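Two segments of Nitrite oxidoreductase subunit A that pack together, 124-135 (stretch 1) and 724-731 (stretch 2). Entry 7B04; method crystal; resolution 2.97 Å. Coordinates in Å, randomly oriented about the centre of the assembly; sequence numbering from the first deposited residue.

Stretch 1 124-135: RVYGPYRLRYPL
Stretch 2 (724-731) GITPVYES

The apolar centre of this contact is a small cluster in which methyl groups fill the space beside an aromatic ring. Val125 (chi1 t), near the end of a helix that enters from earlier in the chain, sets its CG1 4.1 Å from Ile725 CD1 and 4.2 Å from Val728 CG2. Tyr126, the first residue to leave helical phi/psi (-103/40), takes rotamer m with chi2 -81°; its CA-to-CB bond points sideways, yet the ring end comes nearer, placing Tyr126 CE1 4.1 Å from Val728 CG2 and Tyr126 OH 3.3 Å from Ile725 CD1. Ile725 (p, t) and Val728 (t, phi/psi -67/-38) both point toward stretch 1.

A type I turn from Gly127 to Arg130 then redirects the chain. Arg130 (t, p, t) folds back, its NH2 donating to Val125 O at 3.0 Å, so the loop is tied to the helix end while the same NH2 lies 4.0 Å from Val728 CG2.

Tyr729 (m, chi2 -79°, phi/psi -128/-170) gives up the most surface, 107 of the 513 Å² buried. Its CE2 packs 3.5 Å from Arg130 CG, and one ring face receives Arg132 CG, 3.6 Å from the centroid of the Tyr729 ring and 13° off its normal: a CH-pi contact that uses the aliphatic part of an arginine (m, t, m) as an apolar surface.

Here the backbones draw closest, in matching order: Arg132 CA lies 4.9 Å from Tyr729 CA, and Tyr133 CA 5.1 Å from Glu730 CA. The cross-stretch hydrogen bond follows, Glu730 N to Arg132 O at 3.0 Å (138°), fixing this register without a regular strand. At the polar edge, extended Glu730 (t, t) brings OE1 3.9 Å from Tyr133 CB and 4.2 Å from Pro134 CD, packing its carboxylate against carbon.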

# COMPACT_ATOMS: atom_id res chain seq x y z
N ARG B 124 -12.97 5.90 -0.99
CA ARG B 124 -13.84 4.74 -1.06
C ARG B 124 -15.20 5.05 -0.44
O ARG B 124 -16.22 4.50 -0.86
CB ARG B 124 -13.21 3.55 -0.34
CG ARG B 124 -11.93 3.04 -0.93
CD ARG B 124 -11.37 1.98 0.01
NE ARG B 124 -12.25 0.82 0.04
CZ ARG B 124 -12.20 -0.14 0.96
NH1 ARG B 124 -13.05 -1.16 0.92
NH2 ARG B 124 -11.30 -0.07 1.93
N VAL B 125 -15.20 5.92 0.57
CA VAL B 125 -16.43 6.25 1.27
C VAL B 125 -17.40 6.97 0.34
O VAL B 125 -18.59 6.64 0.26
CB VAL B 125 -16.10 7.11 2.51
CG1 VAL B 125 -17.37 7.63 3.14
CG2 VAL B 125 -15.27 6.31 3.50
N TYR B 126 -16.90 7.95 -0.42
CA TYR B 126 -17.71 8.65 -1.41
C TYR B 126 -17.40 8.17 -2.83
O TYR B 126 -17.36 8.97 -3.77
CB TYR B 126 -17.51 10.16 -1.31
CG TYR B 126 -17.71 10.75 0.07
CD1 TYR B 126 -18.98 11.02 0.55
CD2 TYR B 126 -16.62 11.05 0.88
CE1 TYR B 126 -19.17 11.58 1.81
CE2 TYR B 126 -16.80 11.60 2.13
CZ TYR B 126 -18.07 11.86 2.59
OH TYR B 126 -18.24 12.41 3.84
N GLY B 127 -17.21 6.87 -3.02
CA GLY B 127 -16.72 6.37 -4.27
C GLY B 127 -17.78 5.72 -5.14
O GLY B 127 -18.94 5.53 -4.74
N PRO B 128 -17.40 5.39 -6.38
CA PRO B 128 -18.35 4.83 -7.35
C PRO B 128 -18.60 3.34 -7.20
O PRO B 128 -19.47 2.80 -7.89
CB PRO B 128 -17.68 5.14 -8.69
CG PRO B 128 -16.22 5.08 -8.38
CD PRO B 128 -16.07 5.59 -6.97
N TYR B 129 -17.86 2.65 -6.34
CA TYR B 129 -18.00 1.21 -6.13
C TYR B 129 -18.82 0.92 -4.88
O TYR B 129 -18.98 -0.25 -4.51
CB TYR B 129 -16.62 0.55 -6.03
CG TYR B 129 -15.68 0.99 -7.12
CD1 TYR B 129 -15.87 0.58 -8.43
CD2 TYR B 129 -14.61 1.84 -6.85
CE1 TYR B 129 -15.01 0.98 -9.44
CE2 TYR B 129 -13.75 2.24 -7.85
CZ TYR B 129 -13.95 1.81 -9.14
OH TYR B 129 -13.10 2.21 -10.15
N ARG B 130 -19.34 1.96 -4.25
CA ARG B 130 -20.05 1.85 -2.98
C ARG B 130 -21.38 1.12 -3.10
O ARG B 130 -22.11 1.28 -4.08
CB ARG B 130 -20.30 3.26 -2.44
CG ARG B 130 -20.74 3.29 -1.01
CD ARG B 130 -19.56 3.13 -0.10
NE ARG B 130 -19.99 2.67 1.21
CZ ARG B 130 -20.16 3.47 2.25
NH1 ARG B 130 -20.55 2.98 3.42
NH2 ARG B 130 -19.94 4.77 2.13
N LEU B 131 -21.67 0.30 -2.09
CA LEU B 131 -23.01 -0.26 -1.96
C LEU B 131 -23.96 0.82 -1.45
O LEU B 131 -23.63 1.57 -0.53
CB LEU B 131 -23.01 -1.44 -0.99
CG LEU B 131 -22.66 -2.83 -1.53
CD1 LEU B 131 -22.70 -3.86 -0.41
CD2 LEU B 131 -23.61 -3.22 -2.65
N ARG B 132 -25.14 0.90 -2.06
CA ARG B 132 -26.07 1.97 -1.75
C ARG B 132 -27.38 1.51 -1.13
O ARG B 132 -28.03 2.32 -0.45
CB ARG B 132 -26.39 2.78 -3.01
CG ARG B 132 -25.18 3.38 -3.70
CD ARG B 132 -25.60 4.28 -4.85
NE ARG B 132 -26.47 3.58 -5.79
CZ ARG B 132 -26.04 2.79 -6.77
NH1 ARG B 132 -24.74 2.59 -6.92
NH2 ARG B 132 -26.90 2.20 -7.58
N TYR B 133 -27.78 0.26 -1.32
CA TYR B 133 -29.07 -0.23 -0.86
C TYR B 133 -29.05 -1.75 -0.92
O TYR B 133 -28.24 -2.33 -1.66
CB TYR B 133 -30.21 0.33 -1.74
CG TYR B 133 -29.90 0.33 -3.22
CD1 TYR B 133 -29.41 1.46 -3.86
CD2 TYR B 133 -30.09 -0.82 -3.98
CE1 TYR B 133 -29.12 1.46 -5.21
CE2 TYR B 133 -29.81 -0.83 -5.34
CZ TYR B 133 -29.33 0.31 -5.95
OH TYR B 133 -29.05 0.30 -7.29
N PRO B 134 -29.91 -2.42 -0.15
CA PRO B 134 -29.92 -3.88 -0.16
C PRO B 134 -30.20 -4.43 -1.55
O PRO B 134 -30.99 -3.88 -2.31
CB PRO B 134 -31.04 -4.24 0.82
CG PRO B 134 -31.13 -3.06 1.73
CD PRO B 134 -30.83 -1.87 0.87
N LEU B 135 -29.54 -5.54 -1.87
CA LEU B 135 -29.65 -6.17 -3.18
C LEU B 135 -30.10 -7.61 -3.04
O LEU B 135 -29.68 -8.33 -2.13
CB LEU B 135 -28.31 -6.13 -3.92
CG LEU B 135 -27.78 -4.76 -4.33
CD1 LEU B 135 -26.37 -4.88 -4.89
CD2 LEU B 135 -28.71 -4.12 -5.34
N GLY B 724 -18.65 9.87 13.61
CA GLY B 724 -18.27 10.19 12.25
C GLY B 724 -19.36 10.91 11.49
O GLY B 724 -20.06 11.79 12.02
N ILE B 725 -19.55 10.51 10.23
CA ILE B 725 -20.53 11.12 9.35
C ILE B 725 -21.79 10.26 9.33
O ILE B 725 -21.77 9.07 9.68
CB ILE B 725 -19.98 11.31 7.92
CG1 ILE B 725 -19.63 9.96 7.29
CG2 ILE B 725 -18.76 12.23 7.94
CD1 ILE B 725 -19.31 10.04 5.81
N THR B 726 -22.89 10.87 8.92
CA THR B 726 -24.12 10.11 8.74
C THR B 726 -23.97 9.18 7.54
O THR B 726 -23.22 9.48 6.61
CB THR B 726 -25.31 11.05 8.54
OG1 THR B 726 -25.45 11.38 7.15
CG2 THR B 726 -25.14 12.33 9.35
N PRO B 727 -24.65 8.04 7.55
CA PRO B 727 -24.52 7.09 6.44
C PRO B 727 -24.79 7.75 5.09
O PRO B 727 -25.82 8.40 4.89
CB PRO B 727 -25.56 6.02 6.76
CG PRO B 727 -25.69 6.07 8.24
CD PRO B 727 -25.53 7.52 8.61
N VAL B 728 -23.84 7.56 4.17
CA VAL B 728 -23.95 8.18 2.85
C VAL B 728 -25.12 7.59 2.07
O VAL B 728 -25.83 8.30 1.35
CB VAL B 728 -22.62 8.03 2.10
CG1 VAL B 728 -22.62 8.85 0.84
CG2 VAL B 728 -21.45 8.43 2.98
N TYR B 729 -25.34 6.28 2.22
CA TYR B 729 -26.44 5.63 1.53
C TYR B 729 -27.29 4.83 2.53
O TYR B 729 -27.10 4.95 3.74
CB TYR B 729 -25.91 4.73 0.42
CG TYR B 729 -25.05 5.45 -0.60
CD1 TYR B 729 -25.62 6.22 -1.60
CD2 TYR B 729 -23.66 5.36 -0.55
CE1 TYR B 729 -24.83 6.88 -2.53
CE2 TYR B 729 -22.87 6.01 -1.48
CZ TYR B 729 -23.46 6.77 -2.46
OH TYR B 729 -22.67 7.42 -3.39
N GLU B 730 -28.21 4.02 2.02
CA GLU B 730 -29.15 3.26 2.86
C GLU B 730 -28.44 2.07 3.49
O GLU B 730 -28.60 0.91 3.09
CB GLU B 730 -30.36 2.82 2.05
CG GLU B 730 -31.49 2.26 2.89
CD GLU B 730 -32.69 1.87 2.07
OE1 GLU B 730 -32.62 1.95 0.82
OE2 GLU B 730 -33.72 1.47 2.66
N SER B 731 -27.62 2.36 4.50
CA SER B 731 -26.83 1.34 5.19
C SER B 731 -27.23 1.25 6.66
O SER B 731 -27.78 2.19 7.23
CB SER B 731 -25.33 1.64 5.08
OG SER B 731 -24.98 2.77 5.85